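Local coordinates for protein malate synthase (Haloferax volcanii, PDB 3OYZ) that catalyses the magnesium-dependent condensation of acetyl-CoA with glyoxylate and the hydrolysis of the malyl-CoA formed, giving malate in the glyoxylate cycle, at residues Glu61-Ile66 / Leu103-Pro108; Gln97-Met102 / Thr138-Glu143; Gly189-Thr194 / Pro231-Arg236; Glu351-Ala356 / Gly362-Thr367. One frame throughout, in Å; residues are numbered along the deposited sequence.

Overall arrangement
The four contacts of this TIM-barrel enzyme illustrate how chemistry changes with place in a fold. Contacts 1 and 2 share helix 92-105, which packs against helix 59-73 in one and helix 127-143 in the other; their centres are about 11 Å apart. Neither has a hydrogen bond across it; contact 1 lies among buried residues and contact 2 is only partly buried. Contact 3 is the innermost, its centre about 7 Å from that of the chain, and there backbone N-H groups and side chains turn to a metal ion, a keto acid and acetyl-CoA. Contact 4 joins a helix to the antiparallel strand pair beyond the barrel. It touches contact 3 where Arg-236 meets Ala-365, and both reach acetyl-CoA.

Contact 1 (Glu61-Ile66 / Leu103-Pro108); sequences EGAENI and LDITDP
Ala-63 and Ile-66 are presented to Ile-105 from a helical turn whose shortest backbone bond, Asn-65 N to Glu-61 O, measures 2.8 Å. No hydrogen bond crosses to 103-108, and the join itself is made chiefly of methyl and methylene groups. Ile-105 is its hub. CG1 is anti to the carbonyl carbon (chi1 -64°) and chi2 is extended, which sends CD1 toward helix 59-73, where it lies 4.0 Å from Ile-66 CG2 and 4.2 Å from Ala-63 CB. Lower on the same side chain, Ile-105 CG2 meets Ile-66 CG2 at 4.0 Å, so the two isoleucines touch by two branches. Nearer the backbone, Ile-105 CG1 lies 3.9 Å from Ala-63 O. Ile-105 also packs on Ile-116 and on Phe-119 of strand 118-121. With an alanine here, CG1, CG2 and CD1 are gone, and a gap would probably open facing Ala-63 and the branches of Ile-66. On another flank of helix 59-73, Ser-27 OG is hydrogen-bonded to both Glu-61 OE2 and Asn-65 ND2, which tie the helix to the loop that holds Ser-27, ahead of helix 29-36. Glu-64 and Asp-104, both exposed, keep their like charges apart, where water can probably screen them. The chemistry thus implies that between these two segments the helices meet through apolar packing, with no hydrogen bond to fix their direction.

Contact 2 (Gln97-Met102 / Thr138-Glu143); sequences QGFQHM and TIVEHE
Phe-99 runs from helix 92-105 to helix 127-143, and its ring makes the closest approaches of the contact. With CG anti to the backbone N (chi1 171°), CB starts the side chain along the helix flank and the ring then swings across the gap. CD1 is the first ring atom to meet the other helix, 3.9 Å from Val-140 CG2. One atom farther, CE1 comes to 3.5 Å from the same methyl and also touches Ile-139 CG2. The ring's tip, CZ, rests 3.6 Å from Ile-139 CG2. Both methyls approach the ring obliquely, and Phe-136, a residue of helix 127-143, stacks on it. These are successive outer helices of the TIM barrel, with strand 118-121 between them in the chain; over the short segments their axes pass 10.4 Å apart and run nearly side by side, crossing at -26°. Val-140 CG2 is shared: Phe-99 touches it, and so does Met-102, whose side chain crosses that of Val-140 at about a right angle. The thioether bends at its last torsion, bringing CE to 4.1 Å from Val-140 CG2. Farther along helix 127-143, the carboxylate of buried Glu-141 is engaged by Arg-182 and by the backbone N atoms of Gly-149 and Leu-151.

Contact 3 (Gly189-Thr194 / Pro231-Arg236); sequences GEVDYT and PYDDIR. With MG (magnesium ion), chain D; PYR (pyruvic acid), chain C; ACO (acetyl coenzyme *a), chain B.
Val-191 has CG1 anti to the backbone N (chi1 -171°), which leaves CG2 beside that N, anti to the carbonyl carbon, and 4.2 Å from Pro-231 CG; the next residue, Asp-192, turns its carboxylate (chi1 -83°) to the magnesium ion instead. Pyruvate lies between these elements. Its carboxylate is gripped by the start of helix 190-197: Val-191 N donates to pyruvate OXT at 2.8 Å. Asp-192 N donates to pyruvate O at 2.9 Å. Pyruvate O and O3 chelate the metal, which Asp-192 OD2 binds at 1.9 Å; Glu-158 and two waters complete its six ligands. Across the pocket, Pro-231 CD packs on the pyruvate methyl CB at 3.3 Å, and its CG and Val-191 CG2 both touch the acetyl CH3. Without the proline ring, as with an alanine here, the pyruvate methyl and the acetyl group would probably lose their boundary on that side. Farther out, Arg-236 NH2 donates to the acetyl-CoA phosphate oxygen O5A (2.9 Å, 165°), while Ile-235 CD1 lies over the guanidinium centre and Asp-384 pairs with Arg-236 NE. This is the malate synthase active site at the mouth of a TIM barrel, with pyruvate occupying the keto-acid place where glyoxylate would bind.

Contact 4 (Glu351-Ala356 / Gly362-Thr367); sequences EEFEAA and GAIAMT. With ACO (acetyl coenzyme *a), chain B.
Helix 343-358 lies along strand 364-369 of the two-stranded antiparallel sheet beyond the barrel, and Glu-352, Phe-353 and Ala-356 supply the face turned to the strand. Over the short segments the two axes run nearly antiparallel, at 154°, with 10.4 Å between them. Glu-352 and Met-366 approach from opposite directions and overlap along their lengths. The glutamate stem is extended, whereas the methionine bends at its last torsion (chi3 -76°), laying its methyl CE 3.6 Å from Glu-352 CD. Nearer the strand, Met-366 CG lies 3.6 Å from Glu-352 OE1. The same CE also reaches Phe-353 CB, at 3.9 Å, so one methyl is shared by two consecutive residues of the helix. Phe-353 turns the rim of its ring to the strand's approach: Gly-362 O lies in the ring plane, 3.6 Å from CE1, where the slightly positive C-H edge probably suits a carbonyl oxygen. Ala-356 CB, one turn on, is straddled by Ile-364, with CG2 and CD1 each 3.9 Å away. Ala-363, whose CB points away from the helix, instead touches acetyl-CoA, its CB 3.5 Å from C6P of the pantetheine arm. Segment 362-367 thus has the helix on one side and, at Ala-363, the cofactor on the other. Ile-364 and Met-366 bond through their backbones to Trp-387 and Arg-385 of strand 382-387, Trp-387 packs on Phe-353, and helix 389-395 meets the helix through Glu-389 and Tyr-392.

Contact 1 (Glu61-Ile66 / Leu103-Pro108)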
# COMPACT_ATOMS: atom_id res chain seq x y z
N GLU A 61 31.84 19.52 16.75
CA GLU A 61 31.56 20.20 18.02
C GLU A 61 30.26 19.66 18.61
O GLU A 61 30.17 19.35 19.81
CB GLU A 61 31.49 21.72 17.82
CG GLU A 61 31.19 22.48 19.13
CD GLU A 61 31.16 24.01 18.96
OE1 GLU A 61 31.41 24.57 17.87
OE2 GLU A 61 30.82 24.69 19.95
N GLY A 62 29.29 19.39 17.72
CA GLY A 62 28.07 18.69 18.15
C GLY A 62 28.32 17.39 18.87
O GLY A 62 27.69 17.09 19.84
N ALA A 63 29.27 16.55 18.46
CA ALA A 63 29.41 15.30 19.19
C ALA A 63 30.05 15.46 20.56
O ALA A 63 29.82 14.66 21.48
CB ALA A 63 30.25 14.33 18.35
N GLU A 64 30.96 16.44 20.65
CA GLU A 64 31.45 16.87 22.01
C GLU A 64 30.32 17.40 22.88
O GLU A 64 30.17 16.94 24.02
CB GLU A 64 32.64 17.85 21.93
CG GLU A 64 33.88 17.05 21.55
CD GLU A 64 34.93 17.91 20.84
OE1 GLU A 64 34.67 19.12 20.60
OE2 GLU A 64 36.01 17.37 20.50
N ASN A 65 29.45 18.21 22.28
CA ASN A 65 28.32 18.76 23.04
C ASN A 65 27.46 17.65 23.56
O ASN A 65 27.00 17.70 24.71
CB ASN A 65 27.49 19.74 22.21
CG ASN A 65 28.20 21.04 22.03
OD1 ASN A 65 29.24 21.18 22.65
ND2 ASN A 65 27.79 21.91 21.12
N ILE A 66 27.22 16.64 22.70
CA ILE A 66 26.48 15.48 23.16
C ILE A 66 27.10 14.83 24.36
O ILE A 66 26.43 14.46 25.32
CB ILE A 66 26.36 14.36 21.99
CG1 ILE A 66 25.35 14.84 20.96
CG2 ILE A 66 25.89 13.06 22.62
CD1 ILE A 66 25.41 14.06 19.52
N LEU A 103 31.77 5.91 18.71
CA LEU A 103 32.84 5.36 19.53
C LEU A 103 33.27 6.43 20.62
O LEU A 103 33.43 6.08 21.79
CB LEU A 103 33.98 5.02 18.58
CG LEU A 103 35.19 4.24 19.12
CD1 LEU A 103 34.86 2.84 19.67
CD2 LEU A 103 36.28 4.19 18.05
N ASP A 104 33.46 7.68 20.23
CA ASP A 104 33.78 8.81 21.16
C ASP A 104 32.72 8.99 22.23
O ASP A 104 33.01 8.98 23.44
CB ASP A 104 33.87 10.15 20.40
CG ASP A 104 35.01 10.20 19.42
OD1 ASP A 104 35.93 9.37 19.57
OD2 ASP A 104 34.98 11.07 18.50
N ILE A 105 31.46 9.09 21.78
CA ILE A 105 30.34 9.29 22.69
C ILE A 105 30.23 8.21 23.75
O ILE A 105 29.87 8.54 24.89
CB ILE A 105 29.03 9.56 21.93
CG1 ILE A 105 29.20 10.86 21.16
CG2 ILE A 105 27.84 9.56 22.85
CD1 ILE A 105 28.18 11.07 20.02
N THR A 106 30.57 6.95 23.45
CA THR A 106 30.32 5.92 24.46
C THR A 106 31.55 5.61 25.32
O THR A 106 31.55 4.67 26.10
CB THR A 106 29.92 4.56 23.79
OG1 THR A 106 30.86 4.36 22.72
CG2 THR A 106 28.54 4.70 23.11
N ASP A 107 32.64 6.34 25.14
CA ASP A 107 33.80 6.12 26.02
C ASP A 107 33.30 6.25 27.47
O ASP A 107 32.82 7.31 27.81
CB ASP A 107 34.83 7.21 25.71
CG ASP A 107 36.11 7.11 26.54
OD1 ASP A 107 36.19 6.32 27.53
OD2 ASP A 107 37.04 7.84 26.14
N PRO A 108 33.37 5.21 28.30
CA PRO A 108 32.76 5.16 29.63
C PRO A 108 33.46 6.12 30.64
O PRO A 108 32.84 6.58 31.59
CB PRO A 108 33.02 3.71 30.08
CG PRO A 108 33.25 2.97 28.81
CD PRO A 108 34.10 3.96 28.04

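Contact 2 (Gln97-Met102 / Thr138-Glu143)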
# COMPACT_ATOMS: atom_id res chain seq x y z
N GLN A 97 32.42 8.12 9.63
CA GLN A 97 32.25 9.28 10.51
C GLN A 97 31.23 8.99 11.62
O GLN A 97 31.51 9.25 12.80
CB GLN A 97 31.95 10.48 9.62
CG GLN A 97 31.69 11.76 10.46
CD GLN A 97 32.96 12.24 11.16
OE1 GLN A 97 33.65 13.07 10.58
NE2 GLN A 97 33.32 11.68 12.34
N GLY A 98 30.13 8.29 11.30
CA GLY A 98 29.10 8.07 12.32
C GLY A 98 29.59 7.03 13.27
O GLY A 98 29.43 7.16 14.48
N PHE A 99 30.31 6.04 12.76
CA PHE A 99 30.91 5.14 13.70
C PHE A 99 31.96 5.85 14.61
O PHE A 99 32.02 5.55 15.78
CB PHE A 99 31.69 4.12 12.86
CG PHE A 99 32.57 3.20 13.68
CD1 PHE A 99 32.06 2.47 14.72
CD2 PHE A 99 33.92 3.08 13.36
CE1 PHE A 99 32.86 1.60 15.49
CE2 PHE A 99 34.74 2.22 14.09
CZ PHE A 99 34.21 1.46 15.15
N GLN A 100 32.88 6.65 14.06
CA GLN A 100 33.86 7.28 14.97
C GLN A 100 33.22 8.14 16.06
O GLN A 100 33.60 8.06 17.22
CB GLN A 100 34.84 8.17 14.22
CG GLN A 100 35.49 7.53 13.01
CD GLN A 100 36.32 8.55 12.20
OE1 GLN A 100 35.86 9.09 11.19
NE2 GLN A 100 37.55 8.81 12.64
N HIS A 101 32.19 8.89 15.68
CA HIS A 101 31.40 9.65 16.67
C HIS A 101 30.77 8.74 17.69
O HIS A 101 30.82 9.14 18.86
CB HIS A 101 30.43 10.69 16.07
CG HIS A 101 31.13 11.89 15.49
ND1 HIS A 101 30.60 12.68 14.49
CD2 HIS A 101 32.34 12.43 15.78
CE1 HIS A 101 31.44 13.67 14.19
NE2 HIS A 101 32.49 13.54 14.98
N MET A 102 30.25 7.54 17.36
CA MET A 102 29.58 6.76 18.38
C MET A 102 30.62 6.22 19.32
O MET A 102 30.36 5.96 20.52
CB MET A 102 28.89 5.45 17.86
CG MET A 102 27.72 5.67 16.96
SD MET A 102 26.77 4.18 16.43
CE MET A 102 27.11 3.09 17.75
N THR A 138 28.20 -3.38 17.45
CA THR A 138 28.88 -4.47 18.14
C THR A 138 30.35 -4.09 18.46
O THR A 138 30.86 -4.38 19.55
CB THR A 138 28.80 -5.75 17.26
OG1 THR A 138 27.41 -6.07 17.13
CG2 THR A 138 29.47 -6.91 18.00
N ILE A 139 31.05 -3.56 17.48
CA ILE A 139 32.45 -3.13 17.74
C ILE A 139 32.54 -2.08 18.88
O ILE A 139 33.35 -2.28 19.78
CB ILE A 139 33.10 -2.64 16.46
CG1 ILE A 139 33.48 -3.89 15.60
CG2 ILE A 139 34.39 -1.81 16.74
CD1 ILE A 139 33.70 -3.48 14.14
N VAL A 140 31.75 -1.02 18.83
CA VAL A 140 31.65 -0.02 19.92
C VAL A 140 31.44 -0.64 21.27
O VAL A 140 32.22 -0.32 22.21
CB VAL A 140 30.56 1.03 19.61
CG1 VAL A 140 30.22 1.80 20.87
CG2 VAL A 140 30.98 1.87 18.43
N GLU A 141 30.41 -1.48 21.44
CA GLU A 141 30.20 -2.27 22.64
C GLU A 141 31.42 -3.01 23.17
O GLU A 141 31.77 -2.94 24.37
CB GLU A 141 28.99 -3.24 22.56
CG GLU A 141 27.69 -2.43 22.41
CD GLU A 141 26.50 -3.29 21.93
OE1 GLU A 141 26.71 -4.38 21.34
OE2 GLU A 141 25.35 -2.85 22.12
N HIS A 142 32.04 -3.77 22.27
CA HIS A 142 33.20 -4.55 22.69
C HIS A 142 34.39 -3.62 23.02
O HIS A 142 35.10 -3.88 23.98
CB HIS A 142 33.59 -5.59 21.64
CG HIS A 142 32.73 -6.82 21.70
ND1 HIS A 142 33.12 -7.98 22.34
CD2 HIS A 142 31.44 -7.02 21.33
CE1 HIS A 142 32.15 -8.87 22.27
NE2 HIS A 142 31.11 -8.31 21.68
N GLU A 143 34.61 -2.57 22.27
CA GLU A 143 35.75 -1.68 22.47
C GLU A 143 35.60 -1.00 23.86
O GLU A 143 36.61 -0.67 24.47
CB GLU A 143 35.86 -0.60 21.40
CG GLU A 143 36.42 -1.14 20.09
CD GLU A 143 37.80 -1.79 20.28
OE1 GLU A 143 38.67 -1.06 20.83
OE2 GLU A 143 38.02 -2.98 19.92

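Contact 3 (Gly189-Thr194 / Pro231-Arg236)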
# COMPACT_ATOMS: atom_id res chain seq x y z
N GLY A 189 11.15 8.76 7.58
CA GLY A 189 11.73 10.05 7.30
C GLY A 189 11.14 10.60 6.02
O GLY A 189 11.77 10.53 5.00
N GLU A 190 9.96 11.20 6.10
CA GLU A 190 9.23 11.59 4.90
C GLU A 190 9.97 12.57 4.00
O GLU A 190 9.72 12.57 2.80
CB GLU A 190 7.83 12.10 5.20
CG GLU A 190 6.73 11.03 5.29
CD GLU A 190 6.54 10.47 6.69
OE1 GLU A 190 7.48 10.66 7.48
OE2 GLU A 190 5.52 9.79 6.98
N VAL A 191 10.90 13.34 4.56
CA VAL A 191 11.50 14.43 3.78
C VAL A 191 12.55 13.83 2.83
O VAL A 191 12.45 14.00 1.62
CB VAL A 191 12.11 15.55 4.65
CG1 VAL A 191 12.46 16.68 3.69
CG2 VAL A 191 11.06 16.05 5.62
N ASP A 192 13.54 13.15 3.37
CA ASP A 192 14.49 12.47 2.50
C ASP A 192 13.82 11.35 1.67
O ASP A 192 14.24 11.08 0.54
CB ASP A 192 15.59 11.87 3.35
CG ASP A 192 16.69 12.90 3.70
OD1 ASP A 192 17.07 13.58 2.74
OD2 ASP A 192 17.05 13.03 4.90
N TYR A 193 12.72 10.80 2.16
CA TYR A 193 12.04 9.78 1.37
C TYR A 193 11.41 10.39 0.15
O TYR A 193 11.51 9.86 -0.95
CB TYR A 193 10.96 9.15 2.26
CG TYR A 193 10.18 8.03 1.60
CD1 TYR A 193 10.71 6.74 1.54
CD2 TYR A 193 8.90 8.25 1.08
CE1 TYR A 193 9.96 5.67 0.94
CE2 TYR A 193 8.16 7.22 0.51
CZ TYR A 193 8.67 5.93 0.49
OH TYR A 193 7.85 4.99 -0.13
N THR A 194 10.78 11.56 0.30
CA THR A 194 10.24 12.33 -0.84
C THR A 194 11.25 12.56 -1.91
O THR A 194 10.94 12.39 -3.11
CB THR A 194 9.73 13.71 -0.38
OG1 THR A 194 8.62 13.42 0.46
CG2 THR A 194 9.20 14.62 -1.56
N PRO A 231 8.72 13.75 10.43
CA PRO A 231 8.45 15.09 10.95
C PRO A 231 7.28 15.80 10.26
O PRO A 231 6.98 15.61 9.08
CB PRO A 231 9.77 15.82 10.74
CG PRO A 231 10.39 15.08 9.60
CD PRO A 231 10.09 13.64 9.90
N TYR A 232 6.53 16.54 11.07
CA TYR A 232 5.41 17.30 10.54
C TYR A 232 5.93 18.75 10.51
O TYR A 232 5.99 19.41 11.57
CB TYR A 232 4.23 17.11 11.49
CG TYR A 232 3.00 17.78 10.92
CD1 TYR A 232 2.17 17.09 10.05
CD2 TYR A 232 2.68 19.11 11.27
CE1 TYR A 232 1.08 17.71 9.47
CE2 TYR A 232 1.55 19.75 10.74
CZ TYR A 232 0.75 19.01 9.86
OH TYR A 232 -0.34 19.56 9.25
N ASP A 233 6.44 19.16 9.35
CA ASP A 233 7.33 20.34 9.35
C ASP A 233 6.57 21.68 9.32
O ASP A 233 7.20 22.71 9.48
CB ASP A 233 8.41 20.31 8.24
CG ASP A 233 7.84 19.96 6.84
OD1 ASP A 233 6.60 19.95 6.66
OD2 ASP A 233 8.62 19.65 5.90
N ASP A 234 5.26 21.70 9.09
CA ASP A 234 4.45 22.91 9.39
C ASP A 234 4.27 23.09 10.89
O ASP A 234 3.19 22.80 11.41
CB ASP A 234 3.07 22.77 8.74
CG ASP A 234 3.15 22.77 7.22
OD1 ASP A 234 4.23 23.09 6.69
OD2 ASP A 234 2.17 22.43 6.52
N ILE A 235 5.36 23.46 11.58
CA ILE A 235 5.46 23.35 13.04
C ILE A 235 4.40 24.16 13.78
O ILE A 235 4.08 23.85 14.93
CB ILE A 235 6.86 23.72 13.54
CG1 ILE A 235 7.28 25.06 12.91
CG2 ILE A 235 7.91 22.72 13.05
CD1 ILE A 235 8.66 25.56 13.42
N ARG A 236 3.82 25.18 13.16
CA ARG A 236 2.81 25.99 13.89
C ARG A 236 1.38 25.47 13.74
O ARG A 236 0.50 25.92 14.47
CB ARG A 236 2.79 27.47 13.47
CG ARG A 236 4.15 28.12 13.19
CD ARG A 236 5.10 28.07 14.37
NE ARG A 236 6.36 28.70 13.97
CZ ARG A 236 7.49 28.72 14.68
NH1 ARG A 236 7.57 28.08 15.84
NH2 ARG A 236 8.56 29.33 14.20
MG MG D . 16.31 12.46 6.55
C PYR C . 13.68 13.10 7.05
O PYR C . 14.51 12.91 6.09
OXT PYR C . 12.42 13.20 6.87
CA PYR C . 14.21 13.06 8.34
O3 PYR C . 15.48 12.83 8.53
CB PYR C . 13.31 13.20 9.51
N1A ACO B . 15.28 21.35 20.82
C2A ACO B . 15.54 22.11 21.90
N3A ACO B . 14.97 23.32 22.04
C4A ACO B . 14.12 23.86 21.12
C5A ACO B . 13.82 23.04 19.92
C6A ACO B . 14.49 21.73 19.79
N6A ACO B . 14.23 21.03 18.65
N7A ACO B . 12.99 23.74 19.15
C8A ACO B . 12.78 24.92 19.78
N9A ACO B . 13.41 24.97 20.96
C1B ACO B . 13.34 26.15 21.89
C2B ACO B . 13.35 27.41 21.04
O2B ACO B . 14.71 27.77 20.77
C3B ACO B . 12.61 28.41 21.91
O3B ACO B . 13.59 28.78 22.88
P3B ACO B . 13.62 30.17 23.75
O7A ACO B . 13.11 29.63 25.08
O8A ACO B . 12.69 31.05 22.93
O9A ACO B . 15.05 30.67 23.74
C4B ACO B . 11.54 27.54 22.55
O4B ACO B . 12.10 26.22 22.62
C5B ACO B . 10.28 27.46 21.70
O5B ACO B . 10.71 27.41 20.34
P1A ACO B . 9.69 27.62 19.11
O1A ACO B . 9.13 29.00 18.99
O2A ACO B . 8.65 26.55 19.32
O3A ACO B . 10.42 27.31 17.73
P2A ACO B . 11.47 28.33 17.07
O4A ACO B . 12.25 28.68 18.30
O5A ACO B . 10.72 29.17 16.07
O6A ACO B . 12.43 27.44 16.10
CBP ACO B . 13.07 25.53 14.69
CCP ACO B . 11.98 26.53 15.10
CDP ACO B . 14.30 26.26 14.14
CEP ACO B . 12.50 24.68 13.56
CAP ACO B . 13.56 24.68 15.87
OAP ACO B . 12.37 24.23 16.50
C9P ACO B . 14.37 23.46 15.47
O9P ACO B . 15.52 23.61 15.04
N8P ACO B . 13.76 22.27 15.57
C7P ACO B . 14.49 21.06 15.22
C6P ACO B . 14.68 20.88 13.70
C5P ACO B . 15.20 19.46 13.53
O5P ACO B . 15.35 18.75 14.52
N4P ACO B . 15.39 19.07 12.28
C3P ACO B . 15.84 17.74 11.89
C2P ACO B . 14.77 16.68 12.16
S1P ACO B . 13.89 16.72 10.63
C ACO B . 14.73 15.85 9.46
O ACO B . 15.90 15.54 9.57
CH3 ACO B . 13.97 15.51 8.21
O HOH W 1 17.16 14.53 7.33
O HOH W 2 17.93 11.80 7.52

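Contact 4 (Glu351-Ala356 / Gly362-Thr367)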
# COMPACT_ATOMS: atom_id res chain seq x y z
N GLU A 351 18.42 28.81 -2.18
CA GLU A 351 19.52 29.77 -1.91
C GLU A 351 19.45 30.36 -0.51
O GLU A 351 20.44 30.29 0.23
CB GLU A 351 19.61 30.85 -2.98
CG GLU A 351 20.18 30.30 -4.29
CD GLU A 351 19.86 31.15 -5.51
OE1 GLU A 351 20.32 30.79 -6.62
OE2 GLU A 351 19.15 32.18 -5.43
N GLU A 352 18.27 30.84 -0.12
CA GLU A 352 18.00 31.19 1.28
C GLU A 352 18.38 30.10 2.28
O GLU A 352 19.01 30.38 3.30
CB GLU A 352 16.54 31.65 1.51
CG GLU A 352 16.28 31.93 3.01
CD GLU A 352 14.85 32.27 3.43
OE1 GLU A 352 14.61 32.24 4.67
OE2 GLU A 352 13.96 32.56 2.60
N PHE A 353 18.00 28.84 2.02
CA PHE A 353 18.38 27.77 2.95
C PHE A 353 19.90 27.51 2.98
O PHE A 353 20.48 27.33 4.06
CB PHE A 353 17.63 26.44 2.74
CG PHE A 353 18.25 25.31 3.50
CD1 PHE A 353 17.96 25.14 4.85
CD2 PHE A 353 19.25 24.54 2.92
CE1 PHE A 353 18.57 24.16 5.59
CE2 PHE A 353 19.88 23.56 3.63
CZ PHE A 353 19.55 23.37 4.98
N GLU A 354 20.48 27.41 1.78
CA GLU A 354 21.91 27.25 1.46
C GLU A 354 22.79 28.20 2.31
O GLU A 354 23.71 27.75 3.01
CB GLU A 354 22.03 27.50 -0.05
CG GLU A 354 23.26 27.07 -0.87
CD GLU A 354 23.04 27.28 -2.39
OE1 GLU A 354 22.93 28.43 -2.88
OE2 GLU A 354 22.98 26.28 -3.15
N ALA A 355 22.48 29.50 2.24
CA ALA A 355 23.07 30.57 3.06
C ALA A 355 22.95 30.34 4.58
O ALA A 355 23.94 30.48 5.31
CB ALA A 355 22.49 31.93 2.65
N ALA A 356 21.76 29.99 5.07
CA ALA A 356 21.57 29.67 6.50
C ALA A 356 22.48 28.54 6.99
O ALA A 356 23.13 28.66 8.04
CB ALA A 356 20.10 29.39 6.82
N GLY A 362 21.69 24.43 10.94
CA GLY A 362 21.15 23.26 10.27
C GLY A 362 19.67 23.29 9.96
O GLY A 362 19.26 22.88 8.87
N ALA A 363 18.87 23.72 10.93
CA ALA A 363 17.42 23.86 10.79
C ALA A 363 16.90 25.29 11.05
O ALA A 363 17.30 25.93 12.04
CB ALA A 363 16.68 22.84 11.67
N ILE A 364 15.99 25.75 10.19
CA ILE A 364 15.45 27.12 10.23
C ILE A 364 13.96 27.06 9.93
O ILE A 364 13.50 26.17 9.21
CB ILE A 364 16.17 28.05 9.23
CG1 ILE A 364 15.87 27.68 7.77
CG2 ILE A 364 17.68 28.03 9.50
CD1 ILE A 364 16.27 28.73 6.72
N ALA A 365 13.19 27.99 10.49
CA ALA A 365 11.80 28.13 10.09
C ALA A 365 11.82 29.10 8.90
O ALA A 365 12.36 30.20 9.02
CB ALA A 365 10.90 28.63 11.26
N MET A 366 11.36 28.67 7.72
CA MET A 366 11.28 29.56 6.57
C MET A 366 9.84 30.02 6.40
O MET A 366 8.91 29.30 6.78
CB MET A 366 11.76 28.87 5.30
CG MET A 366 11.99 29.81 4.14
SD MET A 366 12.76 28.80 2.86
CE MET A 366 14.45 28.66 3.48
N THR A 367 9.68 31.22 5.84
CA THR A 367 8.43 31.98 5.93
C THR A 367 7.91 32.43 4.57
O THR A 367 8.67 32.94 3.75
CB THR A 367 8.58 33.17 6.90
OG1 THR A 367 8.61 32.69 8.25
CG2 THR A 367 7.43 34.13 6.76
N1A ACO B . 15.28 21.35 20.82
C2A ACO B . 15.54 22.11 21.90
N3A ACO B . 14.97 23.32 22.04
C4A ACO B . 14.12 23.86 21.12
C5A ACO B . 13.82 23.04 19.92
C6A ACO B . 14.49 21.73 19.79
N6A ACO B . 14.23 21.03 18.65
N7A ACO B . 12.99 23.74 19.15
C8A ACO B . 12.78 24.92 19.78
N9A ACO B . 13.41 24.97 20.96
C1B ACO B . 13.34 26.15 21.89
C2B ACO B . 13.35 27.41 21.04
O2B ACO B . 14.71 27.77 20.77
C3B ACO B . 12.61 28.41 21.91
O3B ACO B . 13.59 28.78 22.88
P3B ACO B . 13.62 30.17 23.75
O7A ACO B . 13.11 29.63 25.08
O8A ACO B . 12.69 31.05 22.93
O9A ACO B . 15.05 30.67 23.74
C4B ACO B . 11.54 27.54 22.55
O4B ACO B . 12.10 26.22 22.62
C5B ACO B . 10.28 27.46 21.70
O5B ACO B . 10.71 27.41 20.34
P1A ACO B . 9.69 27.62 19.11
O1A ACO B . 9.13 29.00 18.99
O2A ACO B . 8.65 26.55 19.32
O3A ACO B . 10.42 27.31 17.73
P2A ACO B . 11.47 28.33 17.07
O4A ACO B . 12.25 28.68 18.30
O5A ACO B . 10.72 29.17 16.07
O6A ACO B . 12.43 27.44 16.10
CBP ACO B . 13.07 25.53 14.69
CCP ACO B . 11.98 26.53 15.10
CDP ACO B . 14.30 26.26 14.14
CEP ACO B . 12.50 24.68 13.56
CAP ACO B . 13.56 24.68 15.87
OAP ACO B . 12.37 24.23 16.50
C9P ACO B . 14.37 23.46 15.47
O9P ACO B . 15.52 23.61 15.04
N8P ACO B . 13.76 22.27 15.57
C7P ACO B . 14.49 21.06 15.22
C6P ACO B . 14.68 20.88 13.70
C5P ACO B . 15.20 19.46 13.53
O5P ACO B . 15.35 18.75 14.52
N4P ACO B . 15.39 19.07 12.28
C3P ACO B . 15.84 17.74 11.89
C2P ACO B . 14.77 16.68 12.16
S1P ACO B . 13.89 16.72 10.63
C ACO B . 14.73 15.85 9.46
O ACO B . 15.90 15.54 9.57
CH3 ACO B . 13.97 15.51 8.21